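Local coordinates for protein ribokinase RBSK (Mycobacterium tuberculosis, PDB 3GO6) that probably phosphorylates D-ribose at O-5 using ATP and magnesium, yielding ribose 5-phosphate for nucleotide synthesis and the pentose phosphate pathway, at residues A[235-249]-A[277-291]. Sequence-based numbering, arbitrary orientation.
Sequences APTVTPVDTAGAGDV and AAGALATLVSGVGDC. With RIB (alpha-D-ribofuranose), chain C.
Val249 and Ala246, on the first turn of the helix entered at Gly245, pack against helix 265-282, a worked example of close packing by small residues. Val249 forks over this surface: CG1 lies 3.8 Å from Ala278 CB, while CG2 meets both Ala282 CB and Cys291 SG. Beside it, Ala246 CB fits between Gly279 O and Thr283 CG2. Thr283 OG1 turns back to Ala280 O (2.6 Å), which leaves the methyl facing Ala246. One carbonyl, Thr283 O, then grips the incoming loop twice, through Val241 N (2.7 Å, N-H...O 168°) and Asp242 N (3.1 Å). Asp242 holds its carboxylate extended away from its own amide (chi1 178°), and OD2 accepts Gly287 N at 3.0 Å; OD1 closes an Asx turn with Ala244 N. The outer side is looser and more open to solvent: Leu284 CD2 lies 3.8 Å from Val238 CB, and Val241 CG2 rests against Leu284 O. At the other end Asp248, the predicted proton acceptor, receives a hydrogen bond from ribose O5 on OD2 (2.5 Å). Asp242, Ala244, Ala282, Val285 and Gly287 form the magnesium site seen here, where potassium is predicted, consistent with the monovalent-cation site of PfkB-family ribokinases.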
ATOM      1  N   ALA A 235     -29.972  -9.703  -7.150  1.00 23.46           N
ATOM      2  CA  ALA A 235     -28.789 -10.414  -7.626  1.00 23.10           C
ATOM      3  C   ALA A 235     -28.899 -11.872  -7.192  1.00 23.37           C
ATOM      4  O   ALA A 235     -29.557 -12.153  -6.198  1.00 23.58           O
ATOM      5  CB  ALA A 235     -27.527  -9.781  -7.018  1.00 22.88           C
ATOM      6  N   PRO A 236     -28.235 -12.795  -7.909  1.00 23.18           N
ATOM      7  CA  PRO A 236     -28.062 -14.160  -7.393  1.00 22.95           C
ATOM      8  C   PRO A 236     -27.472 -14.186  -5.973  1.00 22.40           C
ATOM      9  O   PRO A 236     -26.599 -13.368  -5.637  1.00 21.44           O
ATOM     10  CB  PRO A 236     -27.072 -14.785  -8.380  1.00 23.14           C
ATOM     11  CG  PRO A 236     -27.257 -14.009  -9.638  1.00 23.54           C
ATOM     12  CD  PRO A 236     -27.613 -12.622  -9.236  1.00 22.90           C
ATOM     13  N   THR A 237     -27.946 -15.123  -5.150  1.00 22.04           N
ATOM     14  CA  THR A 237     -27.428 -15.288  -3.804  1.00 22.18           C
ATOM     15  C   THR A 237     -26.105 -16.040  -3.886  1.00 22.34           C
ATOM     16  O   THR A 237     -26.035 -17.084  -4.525  1.00 23.56           O
ATOM     17  CB  THR A 237     -28.419 -16.085  -2.914  1.00 22.52           C
ATOM     18  OG1 THR A 237     -29.698 -15.453  -2.973  1.00 22.48           O
ATOM     19  CG2 THR A 237     -27.946 -16.111  -1.468  1.00 22.14           C
ATOM     20  N   VAL A 238     -25.060 -15.500  -3.263  1.00 22.04           N
ATOM     21  CA  VAL A 238     -23.737 -16.136  -3.286  1.00 22.13           C
ATOM     22  C   VAL A 238     -23.053 -16.047  -1.929  1.00 22.58           C
ATOM     23  O   VAL A 238     -23.382 -15.180  -1.109  1.00 22.61           O
ATOM     24  CB  VAL A 238     -22.797 -15.511  -4.382  1.00 21.96           C
ATOM     25  CG1 VAL A 238     -23.376 -15.690  -5.803  1.00 20.79           C
ATOM     26  CG2 VAL A 238     -22.518 -14.057  -4.083  1.00 21.67           C
ATOM     27  N   THR A 239     -22.094 -16.934  -1.693  1.00 22.94           N
ATOM     28  CA  THR A 239     -21.166 -16.770  -0.581  1.00 23.72           C
ATOM     29  C   THR A 239     -19.972 -15.934  -1.077  1.00 23.79           C
ATOM     30  O   THR A 239     -19.209 -16.395  -1.923  1.00 23.78           O
ATOM     31  CB  THR A 239     -20.647 -18.130  -0.070  1.00 23.51           C
ATOM     32  OG1 THR A 239     -21.749 -19.020   0.192  1.00 25.88           O
ATOM     33  CG2 THR A 239     -19.813 -17.947   1.183  1.00 25.21           C
ATOM     34  N   PRO A 240     -19.811 -14.712  -0.553  1.00 24.28           N
ATOM     35  CA  PRO A 240     -18.791 -13.793  -1.097  1.00 24.50           C
ATOM     36  C   PRO A 240     -17.386 -14.136  -0.630  1.00 24.62           C
ATOM     37  O   PRO A 240     -17.199 -14.675   0.469  1.00 24.53           O
ATOM     38  CB  PRO A 240     -19.182 -12.441  -0.516  1.00 24.23           C
ATOM     39  CG  PRO A 240     -19.872 -12.779   0.787  1.00 25.88           C
ATOM     40  CD  PRO A 240     -20.522 -14.135   0.608  1.00 24.38           C
ATOM     41  N   VAL A 241     -16.408 -13.806  -1.468  1.00 24.63           N
ATOM     42  CA  VAL A 241     -14.994 -13.950  -1.133  1.00 24.56           C
ATOM     43  C   VAL A 241     -14.353 -12.568  -0.998  1.00 23.99           C
ATOM     44  O   VAL A 241     -13.619 -12.308  -0.046  1.00 23.47           O
ATOM     45  CB  VAL A 241     -14.276 -14.806  -2.202  1.00 24.42           C
ATOM     46  CG1 VAL A 241     -12.766 -14.698  -2.082  1.00 26.08           C
ATOM     47  CG2 VAL A 241     -14.738 -16.248  -2.086  1.00 26.56           C
ATOM     48  N   ASP A 242     -14.654 -11.683  -1.949  1.00 23.03           N
ATOM     49  CA  ASP A 242     -14.042 -10.361  -2.012  1.00 22.14           C
ATOM     50  C   ASP A 242     -14.949  -9.463  -2.850  1.00 20.65           C
ATOM     51  O   ASP A 242     -15.058  -9.652  -4.049  1.00 18.69           O
ATOM     52  CB  ASP A 242     -12.642 -10.479  -2.648  1.00 23.13           C
ATOM     53  CG  ASP A 242     -11.940  -9.141  -2.810  1.00 26.04           C
ATOM     54  OD1 ASP A 242     -12.472  -8.094  -2.377  1.00 28.97           O
ATOM     55  OD2 ASP A 242     -10.817  -9.149  -3.368  1.00 33.44           O
ATOM     56  N   THR A 243     -15.586  -8.488  -2.207  1.00 19.74           N
ATOM     57  CA  THR A 243     -16.496  -7.571  -2.896  1.00 19.27           C
ATOM     58  C   THR A 243     -15.758  -6.502  -3.721  1.00 19.47           C
ATOM     59  O   THR A 243     -16.366  -5.847  -4.561  1.00 18.83           O
ATOM     60  CB  THR A 243     -17.441  -6.865  -1.919  1.00 19.51           C
ATOM     61  OG1 THR A 243     -16.673  -6.130  -0.966  1.00 19.80           O
ATOM     62  CG2 THR A 243     -18.321  -7.887  -1.174  1.00 19.27           C
ATOM     63  N   ALA A 244     -14.462  -6.316  -3.472  1.00 18.85           N
ATOM     64  CA  ALA A 244     -13.712  -5.294  -4.206  1.00 18.34           C
ATOM     65  C   ALA A 244     -13.752  -5.599  -5.703  1.00 18.03           C
ATOM     66  O   ALA A 244     -13.635  -6.757  -6.125  1.00 17.26           O
ATOM     67  CB  ALA A 244     -12.284  -5.225  -3.703  1.00 18.51           C
ATOM     68  N   GLY A 245     -13.972  -4.555  -6.490  1.00 17.59           N
ATOM     69  CA  GLY A 245     -13.999  -4.702  -7.926  1.00 17.19           C
ATOM     70  C   GLY A 245     -15.381  -5.048  -8.463  1.00 16.04           C
ATOM     71  O   GLY A 245     -15.614  -4.928  -9.647  1.00 15.26           O
ATOM     72  N   ALA A 246     -16.303  -5.492  -7.608  1.00 15.51           N
ATOM     73  CA  ALA A 246     -17.596  -5.956  -8.142  1.00 14.67           C
ATOM     74  C   ALA A 246     -18.438  -4.825  -8.719  1.00 13.57           C
ATOM     75  O   ALA A 246     -19.183  -5.025  -9.701  1.00 14.22           O
ATOM     76  CB  ALA A 246     -18.379  -6.737  -7.095  1.00 14.64           C
ATOM     77  N   GLY A 247     -18.344  -3.650  -8.095  1.00 13.16           N
ATOM     78  CA  GLY A 247     -19.052  -2.467  -8.601  1.00 13.59           C
ATOM     79  C   GLY A 247     -18.597  -2.072 -10.000  1.00 13.36           C
ATOM     80  O   GLY A 247     -19.402  -1.677 -10.830  1.00 13.12           O
ATOM     81  N   ASP A 248     -17.289  -2.178 -10.268  1.00 13.61           N
ATOM     82  CA  ASP A 248     -16.751  -1.891 -11.613  1.00 13.51           C
ATOM     83  C   ASP A 248     -17.244  -2.911 -12.607  1.00 13.05           C
ATOM     84  O   ASP A 248     -17.522  -2.578 -13.751  1.00 12.87           O
ATOM     85  CB  ASP A 248     -15.217  -1.906 -11.596  1.00 13.83           C
ATOM     86  CG  ASP A 248     -14.642  -0.755 -10.795  1.00 16.28           C
ATOM     87  OD1 ASP A 248     -15.314   0.309 -10.726  1.00 16.40           O
ATOM     88  OD2 ASP A 248     -13.543  -0.922 -10.210  1.00 18.30           O
ATOM     89  N   VAL A 249     -17.341  -4.169 -12.171  1.00 12.89           N
ATOM     90  CA  VAL A 249     -17.911  -5.223 -13.019  1.00 12.70           C
ATOM     91  C   VAL A 249     -19.372  -4.905 -13.355  1.00 13.39           C
ATOM     92  O   VAL A 249     -19.777  -4.936 -14.520  1.00 13.88           O
ATOM     93  CB  VAL A 249     -17.771  -6.644 -12.387  1.00 12.81           C
ATOM     94  CG1 VAL A 249     -18.488  -7.681 -13.266  1.00 13.16           C
ATOM     95  CG2 VAL A 249     -16.275  -7.034 -12.250  1.00 12.17           C
ATOM     96  N   ALA A 277     -26.221  -9.867 -12.007  1.00 17.13           N
ATOM     97  CA  ALA A 277     -25.636 -11.208 -11.988  1.00 16.66           C
ATOM     98  C   ALA A 277     -24.121 -11.170 -12.059  1.00 17.19           C
ATOM     99  O   ALA A 277     -23.451 -11.895 -11.330  1.00 17.73           O
ATOM    100  CB  ALA A 277     -26.202 -12.088 -13.122  1.00 17.49           C
ATOM    101  N   ALA A 278     -23.573 -10.339 -12.947  1.00 16.86           N
ATOM    102  CA  ALA A 278     -22.114 -10.258 -13.109  1.00 16.42           C
ATOM    103  C   ALA A 278     -21.427  -9.729 -11.852  1.00 16.13           C
ATOM    104  O   ALA A 278     -20.379 -10.248 -11.444  1.00 15.98           O
ATOM    105  CB  ALA A 278     -21.744  -9.421 -14.332  1.00 16.18           C
ATOM    106  N   GLY A 279     -22.024  -8.719 -11.231  1.00 15.47           N
ATOM    107  CA  GLY A 279     -21.542  -8.182  -9.966  1.00 16.58           C
ATOM    108  C   GLY A 279     -21.466  -9.230  -8.871  1.00 17.60           C
ATOM    109  O   GLY A 279     -20.479  -9.293  -8.120  1.00 18.02           O
ATOM    110  N   ALA A 280     -22.493 -10.072  -8.793  1.00 17.02           N
ATOM    111  CA  ALA A 280     -22.517 -11.162  -7.806  1.00 17.33           C
ATOM    112  C   ALA A 280     -21.372 -12.153  -8.046  1.00 17.33           C
ATOM    113  O   ALA A 280     -20.621 -12.490  -7.114  1.00 17.24           O
ATOM    114  CB  ALA A 280     -23.876 -11.877  -7.845  1.00 17.54           C
ATOM    115  N   LEU A 281     -21.234 -12.594  -9.295  1.00 17.00           N
ATOM    116  CA  LEU A 281     -20.153 -13.479  -9.725  1.00 17.62           C
ATOM    117  C   LEU A 281     -18.775 -12.895  -9.413  1.00 17.74           C
ATOM    118  O   LEU A 281     -17.835 -13.625  -9.060  1.00 16.96           O
ATOM    119  CB  LEU A 281     -20.248 -13.743 -11.234  1.00 17.61           C
ATOM    120  CG  LEU A 281     -21.400 -14.592 -11.765  1.00 18.99           C
ATOM    121  CD1 LEU A 281     -21.289 -14.755 -13.268  1.00 17.81           C
ATOM    122  CD2 LEU A 281     -21.471 -15.970 -11.076  1.00 19.30           C
ATOM    123  N   ALA A 282     -18.664 -11.575  -9.562  1.00 17.02           N
ATOM    124  CA  ALA A 282     -17.409 -10.870  -9.308  1.00 16.87           C
ATOM    125  C   ALA A 282     -16.999 -10.973  -7.829  1.00 16.45           C
ATOM    126  O   ALA A 282     -15.824 -10.945  -7.515  1.00 16.69           O
ATOM    127  CB  ALA A 282     -17.543  -9.406  -9.748  1.00 16.74           C
ATOM    128  N   THR A 283     -17.962 -11.141  -6.924  1.00 16.63           N
ATOM    129  CA  THR A 283     -17.649 -11.264  -5.498  1.00 17.44           C
ATOM    130  C   THR A 283     -17.142 -12.661  -5.104  1.00 18.15           C
ATOM    131  O   THR A 283     -16.717 -12.872  -3.968  1.00 18.57           O
ATOM    132  CB  THR A 283     -18.861 -10.893  -4.601  1.00 17.94           C
ATOM    133  OG1 THR A 283     -19.868 -11.916  -4.726  1.00 19.20           O
ATOM    134  CG2 THR A 283     -19.438  -9.531  -5.019  1.00 17.25           C
ATOM    135  N   LEU A 284     -17.186 -13.602  -6.031  1.00 19.28           N
ATOM    136  CA  LEU A 284     -16.752 -14.967  -5.752  1.00 20.81           C
ATOM    137  C   LEU A 284     -15.235 -15.147  -5.888  1.00 22.00           C
ATOM    138  O   LEU A 284     -14.694 -16.202  -5.510  1.00 21.51           O
ATOM    139  CB  LEU A 284     -17.453 -15.930  -6.703  1.00 21.00           C
ATOM    140  CG  LEU A 284     -18.971 -16.085  -6.567  1.00 21.76           C
ATOM    141  CD1 LEU A 284     -19.490 -16.932  -7.720  1.00 22.86           C
ATOM    142  CD2 LEU A 284     -19.327 -16.741  -5.252  1.00 21.90           C
ATOM    143  N   VAL A 285     -14.576 -14.112  -6.421  1.00 22.76           N
ATOM    144  CA  VAL A 285     -13.165 -14.151  -6.816  1.00 24.11           C
ATOM    145  C   VAL A 285     -12.354 -13.137  -6.000  1.00 24.28           C
ATOM    146  O   VAL A 285     -12.743 -11.972  -5.871  1.00 23.36           O
ATOM    147  CB  VAL A 285     -13.011 -13.816  -8.341  1.00 24.13           C
ATOM    148  CG1 VAL A 285     -11.569 -13.894  -8.780  1.00 26.38           C
ATOM    149  CG2 VAL A 285     -13.842 -14.765  -9.203  1.00 26.13           C
ATOM    150  N   SER A 286     -11.224 -13.588  -5.459  1.00 24.71           N
ATOM    151  CA  SER A 286     -10.265 -12.697  -4.810  1.00 26.46           C
ATOM    152  C   SER A 286      -9.633 -11.805  -5.874  1.00 26.14           C
ATOM    153  O   SER A 286      -9.353 -12.233  -6.985  1.00 27.62           O
ATOM    154  CB  SER A 286      -9.161 -13.495  -4.102  1.00 26.76           C
ATOM    155  OG  SER A 286      -9.692 -14.166  -2.969  1.00 30.62           O
ATOM    156  N   GLY A 287      -9.387 -10.559  -5.549  1.00 25.96           N
ATOM    157  CA  GLY A 287      -8.784  -9.738  -6.570  1.00 24.81           C
ATOM    158  C   GLY A 287      -9.811  -8.813  -7.184  1.00 24.27           C
ATOM    159  O   GLY A 287     -11.028  -9.082  -7.174  1.00 23.32           O
ATOM    160  N   VAL A 288      -9.295  -7.714  -7.712  1.00 23.38           N
ATOM    161  CA  VAL A 288     -10.097  -6.548  -8.033  1.00 23.42           C
ATOM    162  C   VAL A 288     -10.182  -6.423  -9.551  1.00 23.42           C
ATOM    163  O   VAL A 288     -11.280  -6.393 -10.129  1.00 23.25           O
ATOM    164  CB  VAL A 288      -9.468  -5.280  -7.377  1.00 23.39           C
ATOM    165  CG1 VAL A 288     -10.253  -4.026  -7.719  1.00 23.87           C
ATOM    166  CG2 VAL A 288      -9.372  -5.460  -5.855  1.00 23.87           C
ATOM    167  N   GLY A 289      -9.018  -6.368 -10.197  1.00 22.74           N
ATOM    168  CA  GLY A 289      -8.950  -6.090 -11.635  1.00 23.12           C
ATOM    169  C   GLY A 289      -9.189  -7.284 -12.549  1.00 23.24           C
ATOM    170  O   GLY A 289      -9.364  -7.117 -13.761  1.00 22.90           O
ATOM    171  N   ASP A 290      -9.216  -8.485 -11.975  1.00 23.59           N
ATOM    172  CA  ASP A 290      -9.339  -9.690 -12.784  1.00 24.87           C
ATOM    173  C   ASP A 290     -10.577 -10.547 -12.457  1.00 24.70           C
ATOM    174  O   ASP A 290     -10.622 -11.738 -12.791  1.00 26.69           O
ATOM    175  CB  ASP A 290      -8.049 -10.512 -12.694  1.00 26.12           C
ATOM    176  CG  ASP A 290      -7.925 -11.550 -13.810  1.00 30.91           C
ATOM    177  OD1 ASP A 290      -8.001 -11.182 -15.008  1.00 36.46           O
ATOM    178  OD2 ASP A 290      -7.733 -12.741 -13.490  1.00 36.05           O
ATOM    179  N   CYS A 291     -11.608  -9.942 -11.882  1.00 22.65           N
ATOM    180  CA  CYS A 291     -12.761 -10.726 -11.416  1.00 21.39           C
ATOM    181  C   CYS A 291     -14.013 -10.706 -12.310  1.00 20.48           C
ATOM    182  O   CYS A 291     -15.039 -11.314 -11.956  1.00 20.35           O
ATOM    183  CB  CYS A 291     -13.131 -10.292  -9.999  1.00 20.87           C
ATOM    184  SG  CYS A 291     -13.688  -8.567  -9.862  1.00 20.38           S
TER
HETATM  185  O5  RIB C 305     -13.389  -0.170  -7.789  1.00 20.44           O
HETATM  186  C5  RIB C 305     -12.082  -0.660  -7.412  1.00 21.84           C
HETATM  187  C4  RIB C 305     -11.008   0.208  -8.093  1.00 19.40           C
HETATM  188  O4  RIB C 305     -11.024   1.511  -7.475  1.00 19.95           O
HETATM  189  C3  RIB C 305      -9.594  -0.302  -7.882  1.00 18.03           C
HETATM  190  O3  RIB C 305      -9.070  -1.084  -8.985  1.00 15.22           O
HETATM  191  C2  RIB C 305      -8.784   0.951  -7.605  1.00 16.98           C
HETATM  192  O2  RIB C 305      -7.750   1.145  -8.577  1.00 17.87           O
HETATM  193  C1  RIB C 305      -9.750   2.126  -7.559  1.00 17.44           C
HETATM  194  O1  RIB C 305      -9.712   2.901  -8.765  1.00 15.84           O
HETATM  195  O   HOH W   1     -13.305  -5.128 -11.423  1.00 15.13           O